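Glyoxalase/bleomycin resistance protein/dioxygenase (Sphaerobacter thermophilus, PDB 4HC5) probably belongs to the vicinal oxygen chelate enzymes of the glyoxalase superfamily, and may have dioxygenase activity. Local coordinates at residues 54-57 with 58-61; 26-29 with 30-34. All coordinates share one frame; numbering follows the deposited sequence.

Contact 1. Residues 54-57 with 58-61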
ATOM      1  N   VAL A  54       8.939   1.116   7.541  1.00 15.88           N
ATOM      2  CA  VAL A  54       8.755   2.333   8.290  1.00 16.51           C
ATOM      3  C   VAL A  54       7.230   2.595   8.441  1.00 16.29           C
ATOM      4  O   VAL A  54       6.415   2.130   7.674  1.00 16.85           O
ATOM      5  CB  VAL A  54       9.424   3.567   7.602  1.00 15.31           C
ATOM      6  CG1 VAL A  54      10.945   3.477   7.708  1.00 18.59           C
ATOM      7  CG2 VAL A  54       8.975   3.714   6.141  1.00 16.67           C
ATOM      8  N   VAL A  55       6.882   3.328   9.511  1.00 17.16           N
ATOM      9  CA  VAL A  55       5.465   3.577   9.782  1.00 17.41           C
ATOM     10  C   VAL A  55       5.281   5.019  10.291  1.00 19.69           C
ATOM     11  O   VAL A  55       6.081   5.494  11.049  1.00 18.94           O
ATOM     12  CB  VAL A  55       4.891   2.572  10.838  1.00 18.29           C
ATOM     13  CG1 VAL A  55       5.440   2.813  12.255  1.00 20.17           C
ATOM     14  CG2 VAL A  55       3.374   2.546  10.857  1.00 19.76           C
ATOM     15  N   PRO A  56       4.183   5.675   9.885  1.00 17.78           N
ATOM     16  CA  PRO A  56       3.878   6.927  10.556  1.00 18.84           C
ATOM     17  C   PRO A  56       3.625   6.701  12.030  1.00 20.46           C
ATOM     18  O   PRO A  56       3.031   5.688  12.400  1.00 21.33           O
ATOM     19  CB  PRO A  56       2.598   7.435   9.822  1.00 20.98           C
ATOM     20  CG  PRO A  56       2.669   6.758   8.465  1.00 21.07           C
ATOM     21  CD  PRO A  56       3.246   5.377   8.791  1.00 19.50           C
ATOM     22  N   PRO A  57       4.078   7.596  12.878  1.00 23.50           N
ATOM     23  CA  PRO A  57       3.960   7.352  14.350  1.00 22.88           C
ATOM     24  C   PRO A  57       2.524   7.090  14.796  1.00 26.10           C
ATOM     25  O   PRO A  57       1.625   7.843  14.470  1.00 27.97           O
ATOM     26  CB  PRO A  57       4.488   8.630  14.985  1.00 27.28           C
ATOM     27  CG  PRO A  57       5.383   9.117  13.918  1.00 27.00           C
ATOM     28  CD  PRO A  57       4.763   8.840  12.590  1.00 23.48           C
ATOM     29  N   GLY A  58       2.370   5.990  15.512  1.00 28.11           N
ATOM     30  CA  GLY A  58       1.037   5.571  15.997  1.00 30.51           C
ATOM     31  C   GLY A  58       0.083   4.877  15.026  1.00 25.27           C
ATOM     32  O   GLY A  58      -1.016   4.464  15.396  1.00 31.62           O
ATOM     33  N   ALA A  59       0.506   4.752  13.742  1.00 22.50           N
ATOM     34  CA  ALA A  59      -0.339   4.192  12.696  1.00 21.48           C
ATOM     35  C   ALA A  59      -0.177   2.705  12.539  1.00 19.75           C
ATOM     36  O   ALA A  59       0.849   2.128  12.970  1.00 24.20           O
ATOM     37  CB  ALA A  59      -0.078   4.902  11.355  1.00 20.84           C
ATOM     38  N   GLN A  60      -1.168   2.091  11.895  1.00 19.95           N
ATOM     39  CA  GLN A  60      -1.162   0.601  11.728  1.00 19.79           C
ATOM     40  C   GLN A  60      -0.293   0.102  10.522  1.00 20.31           C
ATOM     41  O   GLN A  60       0.688  -0.636  10.677  1.00 25.47           O
ATOM     42  CB  GLN A  60      -2.554   0.121  11.671  1.00 22.01           C
ATOM     43  CG  GLN A  60      -2.737  -1.344  11.490  1.00 26.58           C
ATOM     44  CD  GLN A  60      -4.206  -1.722  11.550  1.00 26.47           C
ATOM     45  OE1 GLN A  60      -5.055  -1.245  10.780  1.00 32.00           O
ATOM     46  NE2 GLN A  60      -4.530  -2.539  12.580  1.00 35.64           N
ATOM     47  N   THR A  61      -0.619   0.561   9.345  1.00 17.15           N
ATOM     48  CA  THR A  61      -0.046   0.065   8.093  1.00 16.94           C
ATOM     49  C   THR A  61       1.364   0.688   7.873  1.00 16.71           C
ATOM     50  O   THR A  61       1.515   1.912   7.865  1.00 17.41           O
ATOM     51  CB  THR A  61      -1.002   0.263   6.951  1.00 17.70           C
ATOM     52  OG1 THR A  61      -2.226  -0.408   7.193  1.00 17.79           O
ATOM     53  CG2 THR A  61      -0.412  -0.216   5.619  1.00 16.80           C
TER
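The carbonyl oxygen of Pro56 accepts a hydrogen bond from the backbone N-H of Ala59, with Ala59 N 3.0 Å from Pro56 O and an N-H...O angle of 161°. The donor is tilted 33° from the carbonyl plane. The methyl of Ala59 leans in on the same acceptor, its CB 3.4 Å from Pro56 O, and also reaches the proline ring, with Ala59 CB 4.0 Å from Pro56 CB. This bond closes a type II beta turn from Pro56 to Ala59 in which the central positions suit their residues: Pro57 has the phi its ring imposes, and Gly58 takes the positive phi, 79°, that favours glycine. The turn begins the chain reversal between strands 49-55 and 62-66, antiparallel neighbours inside the four-stranded sheet of a vicinal oxygen chelate fold. Just before the turn, Val55 reaches across to the returning chain with one branch. Its first torsion sets CG2 opposite the backbone N, and from there this methyl meets two backbone carbonyls of the returning chain, with Val55 CG2 3.3 Å from Ala59 O and 3.6 Å from Thr61 O. It also touches the Ala59 methyl, Val55 CG2 to Ala59 CB being 4.2 Å, and Pro56 CD comes to 4.0 Å from Thr61 O. Thr61 OG1 is hydrogen-bonded to Val14 O. At the interface with the second subunit, Pro56 and Ala59 pack on Ala12 of that subunit, Pro57 on its Leu9, and Thr61 meets its Thr61.

Contact 2. Residues 26-29 with 30-34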
ATOM      1  N   LYS A  26      19.778   5.015   2.826  1.00 19.69           N
ATOM      2  CA  LYS A  26      19.451   6.409   2.504  1.00 20.69           C
ATOM      3  C   LYS A  26      17.949   6.620   2.571  1.00 18.99           C
ATOM      4  O   LYS A  26      17.481   7.670   3.035  1.00 19.83           O
ATOM      5  CB  LYS A  26      19.956   6.800   1.136  1.00 21.66           C
ATOM      6  CG  LYS A  26      21.466   6.960   1.137  1.00 31.19           C
ATOM      7  CD  LYS A  26      21.986   7.219  -0.222  1.00 34.18           C
ATOM      8  CE  LYS A  26      23.514   7.175  -0.222  1.00 44.61           C
ATOM      9  NZ  LYS A  26      24.046   8.549  -0.117  1.00 53.94           N
ATOM     10  N   ALA A  27      17.190   5.615   2.136  1.00 17.05           N
ATOM     11  CA  ALA A  27      15.723   5.719   2.208  1.00 17.56           C
ATOM     12  C   ALA A  27      15.240   5.792   3.644  1.00 16.15           C
ATOM     13  O   ALA A  27      14.408   6.626   4.007  1.00 17.73           O
ATOM     14  CB  ALA A  27      15.047   4.607   1.422  1.00 17.20           C
ATOM     15  N   LEU A  28      15.859   4.994   4.517  1.00 18.74           N
ATOM     16  CA  LEU A  28      15.532   5.071   5.949  1.00 18.34           C
ATOM     17  C   LEU A  28      15.781   6.485   6.462  1.00 19.11           C
ATOM     18  O   LEU A  28      14.951   7.030   7.237  1.00 20.74           O
ATOM     19  CB  LEU A  28      16.326   4.077   6.772  1.00 21.78           C
ATOM     20  CG  LEU A  28      15.785   2.658   6.860  1.00 22.29           C
ATOM     21  CD1 LEU A  28      16.843   1.754   7.525  1.00 24.08           C
ATOM     22  CD2 LEU A  28      14.495   2.714   7.739  1.00 20.83           C
ATOM     23  N   ASP A  29      16.925   7.059   6.098  1.00 18.98           N
ATOM     24  CA  ASP A  29      17.226   8.407   6.609  1.00 21.64           C
ATOM     25  C   ASP A  29      16.100   9.366   6.213  1.00 22.94           C
ATOM     26  O   ASP A  29      15.652  10.175   6.992  1.00 21.18           O
ATOM     27  CB  ASP A  29      18.557   8.881   6.073  1.00 24.28           C
ATOM     28  CG  ASP A  29      19.063  10.173   6.696  1.00 33.87           C
ATOM     29  OD1 ASP A  29      18.827  10.509   7.896  1.00 38.11           O
ATOM     30  OD2 ASP A  29      19.783  10.839   5.925  1.00 49.97           O
ATOM     31  N   PHE A  30      15.688   9.297   4.965  1.00 18.54           N
ATOM     32  CA  PHE A  30      14.687  10.179   4.431  1.00 18.04           C
ATOM     33  C   PHE A  30      13.325   9.983   5.174  1.00 17.57           C
ATOM     34  O   PHE A  30      12.692  10.910   5.657  1.00 17.49           O
ATOM     35  CB  PHE A  30      14.493  10.003   2.946  1.00 17.93           C
ATOM     36  CG  PHE A  30      13.427  10.902   2.388  1.00 18.92           C
ATOM     37  CD1 PHE A  30      13.668  12.248   2.127  1.00 20.86           C
ATOM     38  CD2 PHE A  30      12.180  10.420   2.113  1.00 20.44           C
ATOM     39  CE1 PHE A  30      12.700  13.052   1.566  1.00 20.71           C
ATOM     40  CE2 PHE A  30      11.207  11.223   1.619  1.00 20.62           C
ATOM     41  CZ  PHE A  30      11.463  12.539   1.331  1.00 20.45           C
ATOM     42  N   TYR A  31      12.837   8.751   5.159  1.00 16.86           N
ATOM     43  CA  TYR A  31      11.504   8.461   5.739  1.00 16.57           C
ATOM     44  C   TYR A  31      11.501   8.730   7.243  1.00 16.98           C
ATOM     45  O   TYR A  31      10.484   9.218   7.730  1.00 18.03           O
ATOM     46  CB  TYR A  31      10.998   7.021   5.406  1.00 16.88           C
ATOM     47  CG  TYR A  31      10.597   6.957   3.959  1.00 16.59           C
ATOM     48  CD1 TYR A  31       9.296   7.266   3.596  1.00 16.83           C
ATOM     49  CD2 TYR A  31      11.470   6.685   2.964  1.00 16.16           C
ATOM     50  CE1 TYR A  31       8.892   7.356   2.269  1.00 16.84           C
ATOM     51  CE2 TYR A  31      11.095   6.748   1.607  1.00 16.43           C
ATOM     52  CZ  TYR A  31       9.813   7.123   1.241  1.00 16.30           C
ATOM     53  OH  TYR A  31       9.400   7.268  -0.053  1.00 16.89           O
ATOM     54  N   VAL A  32      12.560   8.376   7.961  1.00 17.80           N
ATOM     55  CA  VAL A  32      12.597   8.536   9.395  1.00 17.30           C
ATOM     56  C   VAL A  32      12.893  10.044   9.739  1.00 20.71           C
ATOM     57  O   VAL A  32      12.126  10.698  10.474  1.00 23.41           O
ATOM     58  CB  VAL A  32      13.613   7.582  10.079  1.00 19.01           C
ATOM     59  CG1 VAL A  32      13.799   7.950  11.580  1.00 22.45           C
ATOM     60  CG2 VAL A  32      13.158   6.141   9.853  1.00 20.71           C
ATOM     61  N   ASN A  33      13.997  10.568   9.243  1.00 20.41           N
ATOM     62  CA  ASN A  33      14.445  11.910   9.677  1.00 20.77           C
ATOM     63  C   ASN A  33      13.777  13.071   8.993  1.00 22.62           C
ATOM     64  O   ASN A  33      13.682  14.151   9.512  1.00 29.31           O
ATOM     65  CB  ASN A  33      15.957  11.959   9.582  1.00 24.16           C
ATOM     66  CG  ASN A  33      16.563  11.000  10.535  1.00 26.73           C
ATOM     67  OD1 ASN A  33      16.121  10.911  11.677  1.00 30.27           O
ATOM     68  ND2 ASN A  33      17.541  10.220  10.055  1.00 34.90           N
ATOM     69  N   THR A  34      13.408  12.875   7.745  1.00 18.34           N
ATOM     70  CA  THR A  34      12.733  13.922   7.003  1.00 19.00           C
ATOM     71  C   THR A  34      11.194  13.858   7.143  1.00 19.03           C
ATOM     72  O   THR A  34      10.562  14.863   7.454  1.00 20.56           O
ATOM     73  CB  THR A  34      13.166  14.045   5.545  1.00 18.55           C
ATOM     74  OG1 THR A  34      14.586  14.322   5.479  1.00 25.31           O
ATOM     75  CG2 THR A  34      12.357  15.138   4.765  1.00 22.11           C
TER
HETATM   76  O   HOH W   1      16.659  12.833   6.011  1.00 40.43           O
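The carbonyl oxygen of Ala27 receives the backbone N-H of Tyr31, with Tyr31 N 2.9 Å from Ala27 O and the N-H...O angle at 179°. The ring of Tyr31 presents its edge to the same oxygen, CD2 lying 3.1 Å from Ala27 O. Two residues further along the helix, Asp29 and Asn33 pair through both backbone and side chain: Asn33 N is 2.8 Å from Asp29 O, and Asn33 ND2 donates to Asp29 OD1 almost along its C-O axis. The modelled ND2 to OD1 distance is unusually short, so its exact length is doubtful. The carboxylate and amide planes stand 72° apart. These i to i+4 pairings run along helix 24-34, which packs against the sheet containing strands 49-55 and 62-66. Leu28 and Val32 meet through methyls, Leu28 CD2 being 4.2 Å from Val32 CG2. Phe30, its CG anti to the backbone N (chi1 179°), turns an edge to Tyr31: Phe30 CD2 sits 3.8 Å above one face of the Tyr31 ring, offset toward the rim, and Tyr31 CD2 lies in the plane of the Phe30 ring. Further out, Tyr31 OH is hydrogen-bonded to Asp122 OD2, Phe30 packs on Asp122 and Pro123, and a water links Thr34 OG1 to Asp29 O, weakly at the Asp29 end.

Contact 2 precedes contact 1 along the chain, and they lie about 14 Å apart, centre to centre, yet they meet directly through Val54. One branch of that valine reaches Leu28, with Val54 CG1 3.6 Å from Leu28 CD2, and also Val32. The other rests on Tyr31, Val54 CG2 being 3.9 Å from Tyr31 CB. Through Val54 helix 24-34 meets the end of strand 49-55, just before the chain turns at 56-59. In the assembly, contact 1 meets the second subunit, whereas contact 2 touches no other chain. A glycerol, probably from the crystallisation liquor, lies about 4 Å from the side chain of Phe30 in contact 2.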